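Local coordinates for probable conserved lipoprotein LpqI (PDB 6GFV) that cleaves terminal beta-1,4-linked N-acetylglucosamine from peptidoglycan fragments and so takes part in mycobacterial cell-wall recycling, at residues A[119-122]-A[123-126]; A[245-248]-A[249-253]; A[259-262]-A[263-266]. All coordinates share one frame; numbering follows the deposited sequence.

Interaction 1 (A[119-122]-A[123-126])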
loop_
_atom_site.group_PDB
_atom_site.type_symbol
_atom_site.label_atom_id
_atom_site.label_comp_id
_atom_site.label_asym_id
_atom_site.label_seq_id
_atom_site.Cartn_x
_atom_site.Cartn_y
_atom_site.Cartn_z
ATOM N N ARG A 119 -1.821 -6.151 18.270
ATOM C CA ARG A 119 -2.659 -5.295 17.428
ATOM C C ARG A 119 -2.992 -5.967 16.090
ATOM O O ARG A 119 -4.117 -5.880 15.607
ATOM C CB ARG A 119 -1.974 -3.936 17.195
ATOM C CG ARG A 119 -1.938 -3.005 18.446
ATOM C CD ARG A 119 -1.178 -1.676 18.235
ATOM N NE ARG A 119 -1.964 -0.668 17.533
ATOM C CZ ARG A 119 -2.851 0.140 18.108
ATOM N NH1 ARG A 119 -3.062 0.075 19.415
ATOM N NH2 ARG A 119 -3.530 1.017 17.374
ATOM N N GLY A 120 -2.018 -6.659 15.506
ATOM C CA GLY A 120 -2.226 -7.363 14.246
ATOM C C GLY A 120 -3.213 -8.514 14.384
ATOM O O GLY A 120 -4.017 -8.778 13.488
ATOM N N ARG A 121 -3.132 -9.203 15.514
ATOM C CA ARG A 121 -4.033 -10.297 15.836
ATOM C C ARG A 121 -5.493 -9.828 15.908
ATOM O O ARG A 121 -6.386 -10.472 15.375
ATOM C CB ARG A 121 -3.611 -10.919 17.161
ATOM C CG ARG A 121 -4.022 -12.356 17.355
ATOM C CD ARG A 121 -3.800 -12.791 18.796
ATOM N NE ARG A 121 -2.412 -13.135 19.064
ATOM C CZ ARG A 121 -1.645 -12.561 19.988
ATOM N NH1 ARG A 121 -2.123 -11.600 20.767
ATOM N NH2 ARG A 121 -0.392 -12.964 20.139
ATOM N N GLN A 122 -5.715 -8.699 16.576
ATOM C CA GLN A 122 -7.040 -8.093 16.689
ATOM C C GLN A 122 -7.561 -7.604 15.329
ATOM O O GLN A 122 -8.747 -7.718 15.032
ATOM C CB GLN A 122 -7.004 -6.942 17.701
ATOM C CG GLN A 122 -6.678 -7.403 19.138
ATOM C CD GLN A 122 -6.788 -6.285 20.156
ATOM O OE1 GLN A 122 -7.861 -5.739 20.376
ATOM N NE2 GLN A 122 -5.672 -5.923 20.761
ATOM N N MET A 123 -6.667 -7.062 14.509
ATOM C CA MET A 123 -7.002 -6.644 13.154
ATOM C C MET A 123 -7.391 -7.821 12.255
ATOM O O MET A 123 -8.300 -7.715 11.449
ATOM C CB MET A 123 -5.829 -5.881 12.515
ATOM C CG MET A 123 -5.800 -4.395 12.832
ATOM S SD MET A 123 -4.529 -3.498 11.892
ATOM C CE MET A 123 -3.068 -3.950 12.799
ATOM N N ARG A 124 -6.709 -8.946 12.397
ATOM C CA ARG A 124 -7.039 -10.111 11.579
ATOM C C ARG A 124 -8.406 -10.733 11.951
ATOM O O ARG A 124 -9.133 -11.219 11.084
ATOM C CB ARG A 124 -5.947 -11.168 11.684
ATOM C CG ARG A 124 -6.222 -12.393 10.817
ATOM C CD ARG A 124 -5.119 -13.420 10.889
ATOM N NE ARG A 124 -5.351 -14.450 11.899
ATOM C CZ ARG A 124 -4.735 -14.515 13.078
ATOM N NH1 ARG A 124 -3.842 -13.600 13.430
ATOM N NH2 ARG A 124 -5.022 -15.501 13.917
ATOM N N LYS A 125 -8.763 -10.706 13.229
ATOM C CA LYS A 125 -10.091 -11.169 13.642
ATOM C C LYS A 125 -11.223 -10.312 13.051
ATOM O O LYS A 125 -12.305 -10.824 12.761
ATOM C CB LYS A 125 -10.201 -11.197 15.168
ATOM C CG LYS A 125 -9.342 -12.249 15.837
ATOM C CD LYS A 125 -9.284 -12.039 17.343
ATOM C CE LYS A 125 -7.972 -12.538 17.930
ATOM N NZ LYS A 125 -7.502 -11.663 19.049
ATOM N N LEU A 126 -10.976 -9.016 12.887
ATOM C CA LEU A 126 -11.977 -8.127 12.304
ATOM C C LEU A 126 -12.152 -8.346 10.808
ATOM O O LEU A 126 -13.206 -8.050 10.265
ATOM C CB LEU A 126 -11.629 -6.664 12.564
ATOM C CG LEU A 126 -11.684 -6.163 14.008
ATOM C CD1 LEU A 126 -11.054 -4.794 14.124
ATOM C CD2 LEU A 126 -13.113 -6.146 14.514
#
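Arg121 and Lys125, one helical turn apart, run side by side in the same direction, and the lysine touches its neighbour through the aliphatic part of the arginine. Lys125 NZ lies 3.9 Å from Arg121 CD, while the charged ends stay apart, with Arg121 NE 5.3 Å from Lys125 NZ. Lys125 CG is anti to its carbonyl carbon (chi1 -68°), which lays the chain back over the preceding turn and brings CG to 3.5 Å from Arg121 O. On the other flank of Arg121, Arg124 NH1 approaches obliquely, 4.1 Å from Arg121 CA. Met123 reaches back instead: its chain bends at chi3 (-77°) and sets CE 3.8 Å from Gly120 CA.

Beneath these side chains runs the i to i+4 hydrogen bonding of an alpha helix, the C-terminal turns of helix 109-126 in the family 3 glycoside hydrolase barrel. Arg124 N donates to Gly120 O at 2.9 Å, with equivalent bonds from Met123 to Arg119 and from Lys125 to Arg121; the bond from Leu126 N to Gln122 O is weak at 3.4 Å. The isobutyl group of Leu126 folds back over that same carbonyl.

Further out, Asp118 holds two polar ends at once, in a salt bridge with Arg121 NH1 and a hydrogen bond from Gln122 NE2, and its charge probably offsets part of the local positive cluster. On the buried side Arg119 pairs with Glu81 and donates to Gly95 O, while Met123 packs against Leu89, Ile128 and, on helix 156-172, Leu170.

Interaction 2 (A[245-248]-A[249-253])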
loop_
_atom_site.group_PDB
_atom_site.type_symbol
_atom_site.label_atom_id
_atom_site.label_comp_id
_atom_site.label_asym_id
_atom_site.label_seq_id
_atom_site.Cartn_x
_atom_site.Cartn_y
_atom_site.Cartn_z
ATOM N N ALA A 245 11.009 4.951 -13.623
ATOM C CA ALA A 245 12.401 4.960 -13.187
ATOM C C ALA A 245 12.498 4.651 -11.693
ATOM O O ALA A 245 13.342 3.866 -11.282
ATOM C CB ALA A 245 13.061 6.302 -13.507
ATOM N N ALA A 246 11.620 5.245 -10.883
ATOM C CA ALA A 246 11.610 4.973 -9.444
ATOM C C ALA A 246 11.193 3.529 -9.118
ATOM O O ALA A 246 11.833 2.864 -8.324
ATOM C CB ALA A 246 10.688 5.982 -8.706
ATOM N N VAL A 247 10.118 3.040 -9.717
ATOM C CA VAL A 247 9.710 1.655 -9.464
ATOM C C VAL A 247 10.803 0.694 -9.961
ATOM O O VAL A 247 11.158 -0.233 -9.259
ATOM C CB VAL A 247 8.364 1.337 -10.110
ATOM C CG1 VAL A 247 7.982 -0.100 -9.880
ATOM C CG2 VAL A 247 7.287 2.256 -9.538
ATOM N N ASN A 248 11.382 0.952 -11.133
ATOM C CA ASN A 248 12.479 0.092 -11.633
ATOM C C ASN A 248 13.683 0.009 -10.677
ATOM O O ASN A 248 14.281 -1.042 -10.555
ATOM C CB ASN A 248 12.938 0.559 -13.029
ATOM C CG ASN A 248 12.073 -0.014 -14.148
ATOM O OD1 ASN A 248 11.181 -0.801 -13.903
ATOM N ND2 ASN A 248 12.333 0.394 -15.370
ATOM N N LEU A 249 14.034 1.099 -9.994
ATOM C CA LEU A 249 15.083 1.047 -8.969
ATOM C C LEU A 249 14.742 0.068 -7.843
ATOM O O LEU A 249 15.592 -0.698 -7.381
ATOM C CB LEU A 249 15.329 2.427 -8.363
ATOM C CG LEU A 249 16.392 2.528 -7.253
ATOM C CD1 LEU A 249 17.768 2.090 -7.758
ATOM C CD2 LEU A 249 16.458 3.946 -6.671
ATOM N N LEU A 250 13.491 0.121 -7.402
ATOM C CA LEU A 250 12.981 -0.793 -6.388
ATOM C C LEU A 250 13.046 -2.234 -6.882
ATOM O O LEU A 250 13.507 -3.115 -6.156
ATOM C CB LEU A 250 11.549 -0.421 -5.995
ATOM C CG LEU A 250 10.833 -1.362 -5.006
ATOM C CD1 LEU A 250 11.598 -1.545 -3.694
ATOM C CD2 LEU A 250 9.428 -0.887 -4.735
ATOM N N ARG A 251 12.596 -2.462 -8.115
ATOM C CA ARG A 251 12.622 -3.800 -8.712
ATOM C C ARG A 251 14.044 -4.390 -8.829
ATOM O O ARG A 251 14.239 -5.567 -8.567
ATOM C CB ARG A 251 11.974 -3.792 -10.109
ATOM C CG ARG A 251 10.473 -3.508 -10.151
ATOM C CD ARG A 251 9.683 -4.449 -9.257
ATOM N NE ARG A 251 8.239 -4.248 -9.409
ATOM C CZ ARG A 251 7.311 -4.778 -8.623
ATOM N NH1 ARG A 251 7.665 -5.546 -7.600
ATOM N NH2 ARG A 251 6.027 -4.530 -8.859
ATOM N N THR A 252 15.028 -3.579 -9.226
ATOM C CA THR A 252 16.389 -4.093 -9.459
ATOM C C THR A 252 17.267 -4.104 -8.211
ATOM O O THR A 252 18.085 -5.000 -8.035
ATOM C CB THR A 252 17.114 -3.284 -10.559
ATOM O OG1 THR A 252 17.123 -1.899 -10.208
ATOM C CG2 THR A 252 16.430 -3.464 -11.884
ATOM N N GLY A 253 17.107 -3.103 -7.354
ATOM C CA GLY A 253 17.825 -3.033 -6.090
ATOM C C GLY A 253 19.287 -2.592 -6.160
ATOM O O GLY A 253 19.741 -1.821 -5.324
#
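Val247 and Arg251 form the side-chain part of this contact, lying next to each other one helical turn apart and pointing the same way. The touch is light: Val247 CG1 comes obliquely to the guanidinium group, 4.2 Å from Arg251 NE. Arg251 CG, anti to the carbonyl carbon, is set back beside Val247 O, and the bend at chi2 (-54°) turns the rest of the chain out from the helix, alongside the valine, to run extended to its polar end.

Backbone hydrogen bonds do most of the joining. Arg251 N to Val247 O is the shortest across the two segments, at 2.9 Å, and its donor sits nearly along the C=O axis. Leu249 N binds Ala245 O at 3.1 Å, whereas the bond from Leu250 N to Ala246 O is weak. Asn248 O receives Thr252 N at 3.0 Å and also has Thr252 OG1 3.0 Å away, where the hydroxyl is placed by a chi1 of 56° that sets it between the backbone N and the carbonyl carbon.

These bonds belong to helix 244-252, the helix of a beta-alpha-beta unit between parallel strands 223-230 and 265-267 of the barrel. The helix stops at Gly253, whose positive phi (77°) turns the chain out of helical geometry while its N still bonds to Leu249 O.

Apolar packing seats the inner side of the helix: Leu250 lies on Val265, and Ala246 on Leu234, Thr235 and Ala240. Salt bridging and further hydrogen bonds secure the arginine end, with Arg251 NH2 paired to Asp295 and NH1 donating to the carbonyls of Gly263 and Phe261.

Interaction 3 (A[259-262]-A[263-266])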
loop_
_atom_site.group_PDB
_atom_site.type_symbol
_atom_site.label_atom_id
_atom_site.label_comp_id
_atom_site.label_asym_id
_atom_site.label_seq_id
_atom_site.Cartn_x
_atom_site.Cartn_y
_atom_site.Cartn_z
ATOM N N PRO A 259 19.039 -6.309 -2.791
ATOM C CA PRO A 259 18.610 -7.361 -3.714
ATOM C C PRO A 259 17.351 -6.916 -4.465
ATOM O O PRO A 259 16.772 -5.916 -4.093
ATOM C CB PRO A 259 18.339 -8.548 -2.790
ATOM C CG PRO A 259 18.217 -7.986 -1.472
ATOM C CD PRO A 259 19.016 -6.758 -1.396
ATOM N N PRO A 260 16.956 -7.623 -5.528
ATOM C CA PRO A 260 15.764 -7.186 -6.272
ATOM C C PRO A 260 14.474 -7.398 -5.470
ATOM O O PRO A 260 14.493 -8.235 -4.578
ATOM C CB PRO A 260 15.776 -8.075 -7.519
ATOM C CG PRO A 260 17.102 -8.726 -7.545
ATOM C CD PRO A 260 17.593 -8.793 -6.144
ATOM N N PHE A 261 13.401 -6.664 -5.780
ATOM C CA PHE A 261 12.112 -6.831 -5.090
ATOM C C PHE A 261 10.997 -7.212 -6.050
ATOM O O PHE A 261 10.687 -6.459 -6.963
ATOM C CB PHE A 261 11.708 -5.552 -4.336
ATOM C CG PHE A 261 10.407 -5.677 -3.581
ATOM C CD1 PHE A 261 10.302 -6.506 -2.477
ATOM C CD2 PHE A 261 9.288 -4.956 -3.972
ATOM C CE1 PHE A 261 9.090 -6.615 -1.779
ATOM C CE2 PHE A 261 8.082 -5.067 -3.285
ATOM C CZ PHE A 261 7.994 -5.886 -2.183
ATOM N N ASP A 262 10.395 -8.376 -5.827
ATOM C CA ASP A 262 9.336 -8.883 -6.693
ATOM C C ASP A 262 7.979 -9.003 -5.968
ATOM O O ASP A 262 7.063 -9.638 -6.467
ATOM C CB ASP A 262 9.744 -10.244 -7.270
ATOM C CG ASP A 262 8.892 -10.660 -8.461
ATOM O OD1 ASP A 262 8.641 -9.823 -9.340
ATOM O OD2 ASP A 262 8.462 -11.823 -8.517
ATOM N N GLY A 263 7.875 -8.411 -4.779
ATOM C CA GLY A 263 6.625 -8.356 -4.044
ATOM C C GLY A 263 5.664 -7.299 -4.566
ATOM O O GLY A 263 5.956 -6.653 -5.569
ATOM N N PRO A 264 4.500 -7.122 -3.893
ATOM C CA PRO A 264 3.476 -6.161 -4.326
ATOM C C PRO A 264 3.862 -4.696 -4.045
ATOM O O PRO A 264 4.285 -4.363 -2.941
ATOM C CB PRO A 264 2.239 -6.572 -3.501
ATOM C CG PRO A 264 2.839 -7.079 -2.216
ATOM C CD PRO A 264 4.144 -7.755 -2.605
ATOM N N VAL A 265 3.693 -3.847 -5.052
ATOM C CA VAL A 265 3.976 -2.419 -4.968
ATOM C C VAL A 265 2.689 -1.576 -5.049
ATOM O O VAL A 265 1.907 -1.720 -5.987
ATOM C CB VAL A 265 4.938 -1.961 -6.094
ATOM C CG1 VAL A 265 5.125 -0.468 -6.041
ATOM C CG2 VAL A 265 6.274 -2.667 -5.975
ATOM N N PHE A 266 2.498 -0.691 -4.072
ATOM C CA PHE A 266 1.297 0.145 -3.970
ATOM C C PHE A 266 1.587 1.616 -4.252
ATOM O O PHE A 266 2.547 2.149 -3.722
ATOM C CB PHE A 266 0.690 0.084 -2.558
ATOM C CG PHE A 266 0.285 -1.285 -2.092
ATOM C CD1 PHE A 266 1.227 -2.226 -1.733
ATOM C CD2 PHE A 266 -1.053 -1.591 -1.909
ATOM C CE1 PHE A 266 0.841 -3.474 -1.257
ATOM C CE2 PHE A 266 -1.441 -2.837 -1.435
ATOM C CZ PHE A 266 -0.497 -3.773 -1.114
#
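Gly263 lies over one face of the Phe261 ring, so that the chain passes directly across the aromatic side chain two residues earlier. Its CA sits 3.8 Å from the ring centroid and 29° off the normal, a CH-pi contact, and the closest approach is 3.4 Å from Phe261 CZ to Gly263 CA. Gly263 N stands 3.5 Å above the plane, over the centre of the ring. With no side chain on Gly263, its CA can come this close to the ring.

Phe261 reaches this place with CG anti to the backbone N (chi1 -179°), beside the carbonyl carbon, which throws the ring forward along the chain. The next residues meet its edge: Pro264 O lies in the ring plane, 3.9 Å from Phe261 CE2, and Val265 CG2 approaches the same carbon at 4.0 Å. The ring thus has peptide backbone over one face and a carbonyl and a methyl group at its rim.

Asp262, between the two, turns its carboxylate elsewhere; OD1 forms a salt bridge with Arg332 of helix 323-337.

The segment is the loop that leads from helix 244-252 into strand 265-267, completing a beta-alpha-beta crossover of the TIM barrel. Phe261 touches Leu250 of that helix and Val224 of strand 223-230, and Val265 packs on Val226 of the same strand. Backbone hydrogen bonds link Pro264 and Phe266 with Val224 and align the incoming strand with strand 223-230, and Pro264 rests on Met336 of helix 323-337.

From the N terminus, interaction 1 comes first, on the last turns of helix 109-126. Interactions 2 and 3 follow in series, on helix 244-252 and on the loop entering strand 265-267. Each lies within one continuous segment, so none encloses a long loop and none nests in or crosses another. Interaction 1 stands apart, its centre about 32 Å from that of interaction 2, on the opposite side of the chain's centre. Interactions 2 and 3 touch, their centres about 9 Å apart: the backbone of Arg251 meets that of Phe261, tying the end of the helix to the loop that leads into strand 265-267.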